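Local coordinates for hypothetical protein, conserved (Leishmania major, PDB 2B4W) that is of unknown function but belongs to a family grouped with the beta-fructosidase-like five-bladed beta-propellers, many of which act on carbohydrates, at residues V35-K40 against G117-L122; H59-E64 against F71-E76; G191-Y196 against C263-G268; L197-K202 against H300-G305. One frame throughout, in Å; residues are numbered along the deposited sequence.

How the contacts relate
Contact 3 is the core member of the set, its touching residues all buried and its centre about 4 Å from the centre of the chain, while contact 4 lies at the surface and contacts 1 and 2 are partly buried. Contacts 1, 2 and 3 all reach the same large mixed sheet, and contact 2 is nested inside the loop closed by contact 1, which it touches where F37 meets L62. V35 of contact 1 packs on Q194, Y196 and G268 of contact 3. Contacts 3 and 4 share strand 188-198. Chemistry follows place: contacts 2 and 4 are backbone-bonded strand pairings, contact 1 joins a loop by side chains, and contact 3 by buried packing and water.

Contact 1 of 4, residues V35-K40 against G117-L122; sequences VPFSYK and GTPDEL
Y39 carries CG anti to its backbone N (chi1 -177°), which sends it toward the 117-122 turn, where P119 lies over one face of the ring. F37, two residues earlier on the same side of strand 37-39, has CG between the backbone N and the carbonyl carbon (chi1 60°), a placing from which its ring reaches P119 CB. The rigid ring of P119 thus meets both aromatics. P119 CD lies over one face of Y39, 3.7 Å from the ring centroid and 21° off the normal, a CH-pi contact; P119 CB touches F37 CE2 at 3.8 Å. The opposite face of Y39 is covered by K40 CG.

The phenol end is polar. Y39 OH forms a weak hydrogen bond with T118 OG1 at 2.8 Å, and D120 OD2 comes up to the ring edge, in its plane, 3.0 Å from Y39 CE2. The same oxygen takes the salt bridge from K40 NZ at 2.8 Å, met nearly along the C-O bond. A lysine suits this place because its chain, extended beyond CG, carries the charge out to the carboxylate.

Around the contact, P119 O is bonded by Y46 OH, and the F37 ring packs on those of H44 and Y46. T118 to E121 form a type I beta turn, closed by E121 N to T118 O at 2.8 Å. Proline fits its second position, and the turn connects the antiparallel hairpin of strands 110-116 and 121-127.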
loop_
_atom_site.group_PDB
_atom_site.type_symbol
_atom_site.label_atom_id
_atom_site.label_comp_id
_atom_site.label_asym_id
_atom_site.label_seq_id
_atom_site.Cartn_x
_atom_site.Cartn_y
_atom_site.Cartn_z
ATOM N N VAL A 35 -5.161 -1.437 0.243
ATOM C CA VAL A 35 -5.720 -2.108 -0.955
ATOM C C VAL A 35 -7.158 -2.441 -0.673
ATOM O O VAL A 35 -7.537 -2.695 0.486
ATOM C CB VAL A 35 -4.914 -3.372 -1.290
ATOM C CG1 VAL A 35 -5.052 -4.365 -0.158
ATOM C CG2 VAL A 35 -5.408 -3.971 -2.584
ATOM N N PRO A 36 -8.088 -2.457 -1.615
ATOM C CA PRO A 36 -9.409 -2.979 -1.248
ATOM C C PRO A 36 -9.375 -4.422 -0.765
ATOM O O PRO A 36 -8.426 -5.165 -1.006
ATOM C CB PRO A 36 -10.180 -2.895 -2.582
ATOM C CG PRO A 36 -9.517 -1.712 -3.235
ATOM C CD PRO A 36 -8.048 -1.989 -3.006
ATOM N N PHE A 37 -10.448 -4.845 -0.087
ATOM C CA PHE A 37 -10.519 -6.207 0.451
ATOM C C PHE A 37 -11.998 -6.572 0.479
ATOM O O PHE A 37 -12.795 -5.689 0.149
ATOM C CB PHE A 37 -9.923 -6.361 1.847
ATOM C CG PHE A 37 -10.584 -5.505 2.924
ATOM C CD1 PHE A 37 -10.273 -4.162 3.088
ATOM C CD2 PHE A 37 -11.519 -6.056 3.773
ATOM C CE1 PHE A 37 -10.887 -3.411 4.081
ATOM C CE2 PHE A 37 -12.136 -5.334 4.770
ATOM C CZ PHE A 37 -11.812 -3.993 4.931
ATOM N N SER A 38 -12.353 -7.788 0.855
ATOM C CA SER A 38 -13.784 -8.114 0.969
ATOM C C SER A 38 -14.104 -8.674 2.344
ATOM O O SER A 38 -13.281 -9.354 2.961
ATOM C CB SER A 38 -14.177 -9.109 -0.136
ATOM O OG SER A 38 -14.638 -10.310 0.444
ATOM N N TYR A 39 -15.298 -8.388 2.837
ATOM C CA TYR A 39 -15.750 -8.845 4.138
ATOM C C TYR A 39 -17.276 -8.851 4.120
ATOM O O TYR A 39 -17.860 -7.945 3.526
ATOM C CB TYR A 39 -15.173 -7.947 5.214
ATOM C CG TYR A 39 -15.458 -8.272 6.652
ATOM C CD1 TYR A 39 -14.992 -9.452 7.217
ATOM C CD2 TYR A 39 -16.186 -7.399 7.462
ATOM C CE1 TYR A 39 -15.234 -9.780 8.545
ATOM C CE2 TYR A 39 -16.435 -7.719 8.779
ATOM C CZ TYR A 39 -15.962 -8.902 9.314
ATOM O OH TYR A 39 -16.213 -9.208 10.627
ATOM N N LYS A 40 -17.877 -9.869 4.715
ATOM C CA LYS A 40 -19.332 -9.985 4.828
ATOM C C LYS A 40 -20.040 -9.698 3.504
ATOM O O LYS A 40 -21.109 -9.079 3.425
ATOM C CB LYS A 40 -19.876 -9.062 5.923
ATOM C CG LYS A 40 -19.824 -9.571 7.355
ATOM C CD LYS A 40 -20.220 -8.492 8.361
ATOM C CE LYS A 40 -20.377 -9.038 9.767
ATOM N NZ LYS A 40 -20.127 -8.058 10.857
ATOM N N GLY A 117 -7.036 -9.199 13.899
ATOM C CA GLY A 117 -8.412 -9.554 14.164
ATOM C C GLY A 117 -9.245 -9.741 12.911
ATOM O O GLY A 117 -8.817 -10.320 11.914
ATOM N N THR A 118 -10.470 -9.250 13.017
ATOM C CA THR A 118 -11.393 -9.135 11.897
ATOM C C THR A 118 -11.489 -7.655 11.554
ATOM O O THR A 118 -11.143 -6.841 12.412
ATOM C CB THR A 118 -12.742 -9.777 12.261
ATOM O OG1 THR A 118 -13.536 -9.989 11.092
ATOM C CG2 THR A 118 -13.523 -8.821 13.137
ATOM N N PRO A 119 -11.889 -7.261 10.358
ATOM C CA PRO A 119 -11.876 -5.860 9.886
ATOM C C PRO A 119 -12.790 -4.938 10.715
ATOM O O PRO A 119 -12.571 -3.719 10.640
ATOM C CB PRO A 119 -12.439 -5.956 8.460
ATOM C CG PRO A 119 -12.086 -7.358 8.053
ATOM C CD PRO A 119 -12.327 -8.161 9.318
ATOM N N ASP A 120 -13.618 -5.582 11.466
ATOM C CA ASP A 120 -14.607 -5.162 12.413
ATOM C C ASP A 120 -14.119 -5.109 13.867
ATOM O O ASP A 120 -14.653 -4.357 14.679
ATOM C CB ASP A 120 -15.790 -6.148 12.378
ATOM C CG ASP A 120 -17.065 -5.645 11.799
ATOM O OD1 ASP A 120 -17.512 -4.497 11.988
ATOM O OD2 ASP A 120 -17.787 -6.491 11.185
ATOM N N GLU A 121 -13.122 -5.938 14.179
ATOM C CA GLU A 121 -12.561 -6.005 15.523
ATOM C C GLU A 121 -11.046 -6.198 15.498
ATOM O O GLU A 121 -10.525 -7.315 15.477
ATOM C CB GLU A 121 -13.198 -7.129 16.340
ATOM C CG GLU A 121 -14.616 -6.874 16.827
ATOM C CD GLU A 121 -15.333 -8.142 17.260
ATOM O OE1 GLU A 121 -15.035 -8.678 18.356
ATOM O OE2 GLU A 121 -16.203 -8.617 16.490
ATOM N N LEU A 122 -10.338 -5.077 15.511
ATOM C CA LEU A 122 -8.892 -5.037 15.420
ATOM C C LEU A 122 -8.234 -4.699 16.739
ATOM O O LEU A 122 -8.570 -3.734 17.412
ATOM C CB LEU A 122 -8.479 -4.023 14.341
ATOM C CG LEU A 122 -8.990 -4.411 12.942
ATOM C CD1 LEU A 122 -8.858 -3.284 11.942
ATOM C CD2 LEU A 122 -8.261 -5.674 12.462
#

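Contact 2 of 4, residues H59-E64 against F71-E76; sequences HVRLFE and FTAVPE
F63 and A73 face each other as an antiparallel non-hydrogen-bonded pair, with E64 and T72 as the hydrogen-bonded pair beside them. The backbone bonds come first: E64 N gives to T72 O at 3.0 Å, T72 N returns the bond to E64 O at 2.7 Å, and V74 N reaches L62 O at 2.7 Å. Supporting CA-H...O contacts run from F63 to T72 O and from F71 to E64 O.

Apolar contacts differ from one side of the hairpin to another. F63 lays CE2 3.7 Å from A73 CB, where the small alanine leaves room for the large ring, and its CB meets F71 CB; F22 of strand 16-23 adds an edge-to-face ring. L62 and V74 run alongside each other in the same direction, with L62 CD2 and V74 CG2 4.1 Å apart.

The charged side chains make the third kind of contact. The R61 chain is bent at chi2 (-66°) and again at chi3, and one face of its guanidinium rests over A73 CB. R61 NH2 then bonds V74 O at 3.1 Å from well above the carbonyl plane. A water accepts from R61 NE and L62 N and sits 2.6 Å from the same V74 O. E64 turns its carboxylate to a salt bridge with K42.

At V74, whose N is already bonded to L62 O, the arginine and its water bind the carbonyl O as well, tying it to strand 59-64 through a long, flexible donor.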
loop_
_atom_site.group_PDB
_atom_site.type_symbol
_atom_site.label_atom_id
_atom_site.label_comp_id
_atom_site.label_asym_id
_atom_site.label_seq_id
_atom_site.Cartn_x
_atom_site.Cartn_y
_atom_site.Cartn_z
ATOM N N HIS A 59 -7.107 10.806 10.346
ATOM C CA HIS A 59 -7.629 9.638 11.027
ATOM C C HIS A 59 -7.925 8.601 9.934
ATOM O O HIS A 59 -7.820 8.932 8.753
ATOM C CB HIS A 59 -8.863 9.962 11.857
ATOM C CG HIS A 59 -10.018 10.434 11.030
ATOM N ND1 HIS A 59 -10.062 11.660 10.421
ATOM C CD2 HIS A 59 -11.176 9.828 10.706
ATOM C CE1 HIS A 59 -11.194 11.800 9.765
ATOM N NE2 HIS A 59 -11.913 10.686 9.920
ATOM N N VAL A 60 -8.272 7.384 10.309
ATOM C CA VAL A 60 -8.595 6.382 9.307
ATOM C C VAL A 60 -10.055 5.966 9.438
ATOM O O VAL A 60 -10.567 5.724 10.531
ATOM C CB VAL A 60 -7.743 5.105 9.418
ATOM C CG1 VAL A 60 -8.441 3.971 8.661
ATOM C CG2 VAL A 60 -6.327 5.342 8.927
ATOM N N ARG A 61 -10.735 5.891 8.302
ATOM C CA ARG A 61 -12.088 5.349 8.283
ATOM C C ARG A 61 -12.157 4.054 7.468
ATOM O O ARG A 61 -11.308 3.774 6.620
ATOM C CB ARG A 61 -13.077 6.358 7.716
ATOM C CG ARG A 61 -13.283 7.585 8.594
ATOM C CD ARG A 61 -13.948 7.280 9.910
ATOM N NE ARG A 61 -15.369 7.024 9.851
ATOM C CZ ARG A 61 -16.413 7.708 9.451
ATOM N NH1 ARG A 61 -16.365 8.936 8.950
ATOM N NH2 ARG A 61 -17.602 7.119 9.566
ATOM N N LEU A 62 -13.187 3.276 7.745
ATOM C CA LEU A 62 -13.524 2.101 6.950
ATOM C C LEU A 62 -14.664 2.512 6.006
ATOM O O LEU A 62 -15.614 3.082 6.536
ATOM C CB LEU A 62 -13.972 0.927 7.804
ATOM C CG LEU A 62 -14.434 -0.349 7.089
ATOM C CD1 LEU A 62 -13.263 -1.099 6.457
ATOM C CD2 LEU A 62 -15.190 -1.232 8.073
ATOM N N PHE A 63 -14.513 2.209 4.719
ATOM C CA PHE A 63 -15.510 2.407 3.701
ATOM C C PHE A 63 -15.955 1.094 3.018
ATOM O O PHE A 63 -15.158 0.195 2.714
ATOM C CB PHE A 63 -15.021 3.326 2.589
ATOM C CG PHE A 63 -14.535 4.694 3.035
ATOM C CD1 PHE A 63 -13.275 4.839 3.572
ATOM C CD2 PHE A 63 -15.352 5.797 2.883
ATOM C CE1 PHE A 63 -12.843 6.099 3.986
ATOM C CE2 PHE A 63 -14.931 7.051 3.264
ATOM C CZ PHE A 63 -13.677 7.176 3.818
ATOM N N GLU A 64 -17.248 1.023 2.786
ATOM C CA GLU A 64 -18.006 0.002 2.097
ATOM C C GLU A 64 -18.343 0.478 0.685
ATOM O O GLU A 64 -18.893 1.553 0.425
ATOM C CB GLU A 64 -19.284 -0.365 2.850
ATOM C CG GLU A 64 -20.003 -1.602 2.331
ATOM C CD GLU A 64 -21.364 -1.799 2.977
ATOM O OE1 GLU A 64 -21.467 -1.810 4.225
ATOM O OE2 GLU A 64 -22.352 -1.951 2.226
ATOM N N PHE A 71 -17.581 4.502 -2.566
ATOM C CA PHE A 71 -17.311 4.001 -1.232
ATOM C C PHE A 71 -17.928 4.879 -0.160
ATOM O O PHE A 71 -17.710 6.096 -0.108
ATOM C CB PHE A 71 -15.779 3.883 -1.064
ATOM C CG PHE A 71 -15.228 2.661 -1.801
ATOM C CD1 PHE A 71 -15.193 1.448 -1.142
ATOM C CD2 PHE A 71 -14.770 2.758 -3.093
ATOM C CE1 PHE A 71 -14.717 0.324 -1.791
ATOM C CE2 PHE A 71 -14.284 1.647 -3.761
ATOM C CZ PHE A 71 -14.258 0.444 -3.092
ATOM N N THR A 72 -18.716 4.268 0.731
ATOM C CA THR A 72 -19.336 5.057 1.795
ATOM C C THR A 72 -18.784 4.696 3.169
ATOM O O THR A 72 -18.608 3.547 3.564
ATOM C CB THR A 72 -20.865 4.900 1.820
ATOM O OG1 THR A 72 -21.425 5.427 0.626
ATOM C CG2 THR A 72 -21.482 5.740 2.917
ATOM N N ALA A 73 -18.499 5.747 3.942
ATOM C CA ALA A 73 -17.852 5.508 5.227
ATOM C C ALA A 73 -18.762 4.682 6.112
ATOM O O ALA A 73 -19.981 4.899 6.099
ATOM C CB ALA A 73 -17.509 6.857 5.857
ATOM N N VAL A 74 -18.178 3.764 6.869
ATOM C CA VAL A 74 -18.981 3.021 7.828
ATOM C C VAL A 74 -19.024 3.790 9.153
ATOM O O VAL A 74 -17.950 4.041 9.703
ATOM C CB VAL A 74 -18.446 1.613 8.119
ATOM C CG1 VAL A 74 -19.144 1.044 9.350
ATOM C CG2 VAL A 74 -18.618 0.712 6.907
ATOM N N PRO A 75 -20.219 4.127 9.605
ATOM C CA PRO A 75 -20.397 4.876 10.850
ATOM C C PRO A 75 -19.554 4.381 12.010
ATOM O O PRO A 75 -19.359 3.182 12.179
ATOM C CB PRO A 75 -21.895 4.634 11.157
ATOM C CG PRO A 75 -22.495 4.615 9.793
ATOM C CD PRO A 75 -21.521 3.823 8.964
ATOM N N GLU A 76 -19.050 5.316 12.808
ATOM C CA GLU A 76 -18.588 5.113 14.160
ATOM C C GLU A 76 -17.423 4.153 14.377
ATOM O O GLU A 76 -17.298 3.583 15.466
ATOM C CB GLU A 76 -19.755 4.562 15.007
ATOM C CG GLU A 76 -20.818 5.627 15.267
ATOM C CD GLU A 76 -22.034 5.054 15.966
ATOM O OE1 GLU A 76 -21.863 4.289 16.940
ATOM O OE2 GLU A 76 -23.151 5.382 15.511
HETATM O O HOH W 1 -15.308 4.101 9.592
#

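Contact 3 of 4, residues G191-Y196 against C263-G268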
loop_
_atom_site.group_PDB
_atom_site.type_symbol
_atom_site.label_atom_id
_atom_site.label_comp_id
_atom_site.label_asym_id
_atom_site.label_seq_id
_atom_site.Cartn_x
_atom_site.Cartn_y
_atom_site.Cartn_z
ATOM N N GLY A 191 9.296 2.612 -0.899
ATOM C CA GLY A 191 8.590 1.706 -0.033
ATOM C C GLY A 191 7.714 0.694 -0.757
ATOM O O GLY A 191 7.232 0.894 -1.871
ATOM N N VAL A 192 7.532 -0.427 -0.077
ATOM C CA VAL A 192 6.562 -1.449 -0.397
ATOM C C VAL A 192 5.248 -0.997 0.236
ATOM O O VAL A 192 5.227 -0.526 1.366
ATOM C CB VAL A 192 6.958 -2.836 0.106
ATOM C CG1 VAL A 192 5.816 -3.828 -0.124
ATOM C CG2 VAL A 192 8.225 -3.329 -0.576
ATOM N N ASN A 193 4.167 -1.104 -0.506
ATOM C CA ASN A 193 2.848 -0.713 -0.029
ATOM C C ASN A 193 1.967 -1.950 0.113
ATOM O O ASN A 193 1.162 -2.048 1.024
ATOM C CB ASN A 193 2.220 0.304 -0.974
ATOM C CG ASN A 193 2.855 1.683 -0.821
ATOM O OD1 ASN A 193 3.782 2.022 -1.545
ATOM N ND2 ASN A 193 2.324 2.419 0.150
ATOM N N GLN A 194 2.115 -2.898 -0.811
ATOM C CA GLN A 194 1.406 -4.168 -0.723
ATOM C C GLN A 194 2.292 -5.249 -1.351
ATOM O O GLN A 194 2.723 -5.089 -2.506
ATOM C CB GLN A 194 0.030 -4.086 -1.379
ATOM C CG GLN A 194 -0.905 -5.267 -1.104
ATOM C CD GLN A 194 -1.416 -5.205 0.320
ATOM O OE1 GLN A 194 -1.561 -4.118 0.877
ATOM N NE2 GLN A 194 -1.679 -6.348 0.934
ATOM N N ALA A 195 2.529 -6.291 -0.557
ATOM C CA ALA A 195 3.207 -7.514 -0.964
ATOM C C ALA A 195 2.242 -8.678 -1.192
ATOM O O ALA A 195 1.249 -8.910 -0.512
ATOM C CB ALA A 195 4.287 -7.925 0.027
ATOM N N TYR A 196 2.562 -9.456 -2.222
ATOM C CA TYR A 196 1.794 -10.584 -2.711
ATOM C C TYR A 196 2.655 -11.837 -2.805
ATOM O O TYR A 196 3.812 -11.717 -3.207
ATOM C CB TYR A 196 1.231 -10.307 -4.114
ATOM C CG TYR A 196 0.293 -9.105 -4.110
ATOM C CD1 TYR A 196 0.764 -7.813 -4.167
ATOM C CD2 TYR A 196 -1.083 -9.315 -4.021
ATOM C CE1 TYR A 196 -0.091 -6.723 -4.161
ATOM C CE2 TYR A 196 -1.941 -8.240 -4.007
ATOM C CZ TYR A 196 -1.442 -6.952 -4.078
ATOM O OH TYR A 196 -2.318 -5.884 -4.051
ATOM N N CYS A 263 3.125 13.171 -7.812
ATOM C CA CYS A 263 3.101 12.176 -6.760
ATOM C C CYS A 263 1.935 11.190 -6.792
ATOM O O CYS A 263 0.794 11.632 -6.747
ATOM C CB CYS A 263 3.039 12.886 -5.394
ATOM S SG CYS A 263 2.882 11.782 -3.958
ATOM N N VAL A 264 2.178 9.876 -6.834
ATOM C CA VAL A 264 1.161 8.872 -6.554
ATOM C C VAL A 264 1.731 7.824 -5.588
ATOM O O VAL A 264 2.870 7.414 -5.719
ATOM C CB VAL A 264 0.617 8.099 -7.764
ATOM C CG1 VAL A 264 -0.356 8.951 -8.568
ATOM C CG2 VAL A 264 1.787 7.596 -8.591
ATOM N N PHE A 265 0.921 7.408 -4.626
ATOM C CA PHE A 265 1.438 6.532 -3.568
ATOM C C PHE A 265 0.586 5.278 -3.511
ATOM O O PHE A 265 -0.572 5.392 -3.087
ATOM C CB PHE A 265 1.368 7.369 -2.296
ATOM C CG PHE A 265 1.782 6.700 -1.007
ATOM C CD1 PHE A 265 0.863 5.942 -0.293
ATOM C CD2 PHE A 265 3.069 6.841 -0.519
ATOM C CE1 PHE A 265 1.237 5.337 0.887
ATOM C CE2 PHE A 265 3.446 6.230 0.670
ATOM C CZ PHE A 265 2.532 5.474 1.381
ATOM N N ALA A 266 1.169 4.186 -3.957
ATOM C CA ALA A 266 0.516 2.914 -4.205
ATOM C C ALA A 266 -0.294 2.395 -3.031
ATOM O O ALA A 266 0.119 2.438 -1.868
ATOM C CB ALA A 266 1.561 1.854 -4.596
ATOM N N SER A 267 -1.482 1.893 -3.335
ATOM C CA SER A 267 -2.320 1.247 -2.324
ATOM C C SER A 267 -2.219 -0.275 -2.439
ATOM O O SER A 267 -1.865 -0.966 -1.494
ATOM C CB SER A 267 -3.768 1.704 -2.453
ATOM O OG SER A 267 -3.858 3.112 -2.324
ATOM N N GLY A 268 -2.501 -0.781 -3.637
ATOM C CA GLY A 268 -2.255 -2.179 -3.995
ATOM C C GLY A 268 -2.956 -2.559 -5.284
ATOM O O GLY A 268 -3.672 -1.763 -5.916
HETATM O O HOH W 2 -1.348 -0.668 0.954
#
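N193 presses its amide against F265 and A266 in the tight part of this contact. N193 ND2 stands 3.2 Å from F265 CE1, with the amide and ring planes 81° apart, and its CB and CG close on the carbonyl of A266. ND2 is also 3.0 Å from A266 O, but the angle is poor and the pair is not a hydrogen bond; the firm polar partner of N193 is H208, which bonds OD1. An asparagine suits the spot because it is short enough to fit and still offers a polar end. Nearby, Q194 CB lies 4.0 Å from G268 CA and Y196 OH 3.6 Å from G268 C, a closeness that the missing side chain of the glycine allows. Y196 OH is bonded to I269 O.

Both chains are irregular here: N193 and Q194 face I206 together, a classic beta bulge, and S267 and G268 form another against strand 277-283. Strands 194-196 and 264-268 belong to different sheets, consistent with adjacent blades of a propeller, and run 43° apart, 7.4 Å at closest.

The looser side is bridged by a water, 2.9 Å from N193 O and, at a doubtfully short 2.5 Å, from S267 O. R136 NE bonds N193 O as well, and S267 OG is hydrogen-bonded to E288 OE2 and C33 O.

Contact 4 of 4, residues L197-K202 against H300-G305; sequences LLSSGK and HGTIIG
L198 and I303 form an antiparallel non-hydrogen-bonded pair where the short, weakly bonded strand 303-304 adds to the edge of the five-stranded antiparallel sheet begun by strand 188-198. Two backbone bonds flank this pair. I304 N gives to L197 O at 2.8 Å and is almost straight (173° at the hydrogen), and S199 N gives to T302 O at 2.6 Å. A water links the strands at L197 and I304: it accepts from L197 N at 2.9 Å and donates to I304 O at 2.8 Å, so both backbone groups are satisfied.

From L198 to G201 the chain makes a type I turn, whose G201 N closes on L198 O at 2.7 Å; the positive phi of G201 suits a residue without a side chain. The two serines of the turn serve the loop ahead of strand 303-304. S199 OG, set between backbone N and carbonyl carbon (chi1 68°), accepts a weak, bent bond from T302 N at 3.3 Å. S200 OG donates to H300 O, though the 2.5 Å separation is very short and its exact value doubtful. G301 O is taken by Y295 OH, and H300 ND1 has a weak bond to F297 O.

Leucine and isoleucine fill in around these polar atoms. L198 CD2 meets I303 CG1, and on the other face L197 CD2 lies 3.9 Å from I304 CB.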
loop_
_atom_site.group_PDB
_atom_site.type_symbol
_atom_site.label_atom_id
_atom_site.label_comp_id
_atom_site.label_asym_id
_atom_site.label_seq_id
_atom_site.Cartn_x
_atom_site.Cartn_y
_atom_site.Cartn_z
ATOM N N LEU A 197 2.066 -12.978 -2.464
ATOM C CA LEU A 197 2.726 -14.252 -2.694
ATOM C C LEU A 197 2.374 -14.771 -4.085
ATOM O O LEU A 197 1.207 -14.853 -4.456
ATOM C CB LEU A 197 2.329 -15.311 -1.669
ATOM C CG LEU A 197 2.803 -16.751 -1.943
ATOM C CD1 LEU A 197 4.317 -16.807 -1.829
ATOM C CD2 LEU A 197 2.150 -17.746 -0.994
ATOM N N LEU A 198 3.412 -15.118 -4.826
ATOM C CA LEU A 198 3.288 -15.652 -6.166
ATOM C C LEU A 198 3.461 -17.156 -6.195
ATOM O O LEU A 198 4.222 -17.726 -5.420
ATOM C CB LEU A 198 4.360 -15.007 -7.068
ATOM C CG LEU A 198 4.343 -13.478 -7.096
ATOM C CD1 LEU A 198 5.355 -12.922 -8.097
ATOM C CD2 LEU A 198 2.944 -12.983 -7.425
ATOM N N SER A 199 2.792 -17.831 -7.116
ATOM C CA SER A 199 2.878 -19.264 -7.265
ATOM C C SER A 199 4.311 -19.775 -7.392
ATOM O O SER A 199 4.545 -20.965 -7.139
ATOM C CB SER A 199 2.092 -19.703 -8.515
ATOM O OG SER A 199 2.835 -19.185 -9.606
ATOM N N SER A 200 5.275 -18.940 -7.742
ATOM C CA SER A 200 6.684 -19.272 -7.813
ATOM C C SER A 200 7.371 -19.360 -6.454
ATOM O O SER A 200 8.499 -19.857 -6.370
ATOM C CB SER A 200 7.410 -18.211 -8.655
ATOM O OG SER A 200 6.981 -16.919 -8.313
ATOM N N GLY A 201 6.707 -18.858 -5.418
ATOM C CA GLY A 201 7.294 -18.809 -4.089
ATOM C C GLY A 201 7.982 -17.478 -3.834
ATOM O O GLY A 201 8.377 -17.115 -2.732
ATOM N N LYS A 202 8.148 -16.719 -4.890
ATOM C CA LYS A 202 8.673 -15.383 -4.957
ATOM C C LYS A 202 7.614 -14.390 -4.462
ATOM O O LYS A 202 6.451 -14.734 -4.263
ATOM C CB LYS A 202 9.093 -14.945 -6.368
ATOM C CG LYS A 202 10.134 -15.855 -6.999
ATOM C CD LYS A 202 10.940 -15.117 -8.058
ATOM C CE LYS A 202 12.052 -15.987 -8.629
ATOM N NZ LYS A 202 11.827 -17.444 -8.408
ATOM N N HIS A 300 6.555 -14.433 -13.467
ATOM C CA HIS A 300 7.033 -14.928 -12.174
ATOM C C HIS A 300 5.911 -15.645 -11.441
ATOM O O HIS A 300 5.928 -15.794 -10.218
ATOM C CB HIS A 300 7.606 -13.807 -11.327
ATOM C CG HIS A 300 8.765 -13.053 -11.876
ATOM N ND1 HIS A 300 8.622 -11.877 -12.578
ATOM C CD2 HIS A 300 10.093 -13.299 -11.817
ATOM C CE1 HIS A 300 9.814 -11.434 -12.934
ATOM N NE2 HIS A 300 10.729 -12.277 -12.484
ATOM N N GLY A 301 4.928 -16.101 -12.197
ATOM C CA GLY A 301 3.801 -16.788 -11.625
ATOM C C GLY A 301 2.648 -15.856 -11.285
ATOM O O GLY A 301 2.776 -14.640 -11.392
ATOM N N THR A 302 1.550 -16.476 -10.909
ATOM C CA THR A 302 0.290 -15.960 -10.479
ATOM C C THR A 302 0.248 -15.690 -8.977
ATOM O O THR A 302 0.977 -16.274 -8.180
ATOM C CB THR A 302 -0.864 -16.944 -10.809
ATOM O OG1 THR A 302 -0.656 -18.205 -10.142
ATOM C CG2 THR A 302 -0.903 -17.216 -12.308
ATOM N N ILE A 303 -0.672 -14.792 -8.625
ATOM C CA ILE A 303 -0.921 -14.494 -7.221
ATOM C C ILE A 303 -1.690 -15.616 -6.514
ATOM O O ILE A 303 -2.703 -16.138 -6.965
ATOM C CB ILE A 303 -1.686 -13.184 -7.007
ATOM C CG1 ILE A 303 -0.868 -11.977 -7.478
ATOM C CG2 ILE A 303 -2.162 -13.088 -5.562
ATOM C CD1 ILE A 303 -1.690 -10.770 -7.846
ATOM N N ILE A 304 -1.175 -15.974 -5.337
ATOM C CA ILE A 304 -1.696 -16.961 -4.420
ATOM C C ILE A 304 -2.432 -16.318 -3.252
ATOM O O ILE A 304 -1.877 -15.473 -2.548
ATOM C CB ILE A 304 -0.557 -17.815 -3.841
ATOM C CG1 ILE A 304 0.305 -18.458 -4.926
ATOM C CG2 ILE A 304 -1.134 -18.850 -2.873
ATOM C CD1 ILE A 304 -0.378 -19.623 -5.608
ATOM N N GLY A 305 -3.683 -16.724 -3.032
ATOM C CA GLY A 305 -4.407 -16.166 -1.893
ATOM C C GLY A 305 -5.148 -14.910 -2.308
ATOM O O GLY A 305 -5.095 -14.480 -3.460
HETATM O O HOH W 3 -0.822 -12.972 -2.016
#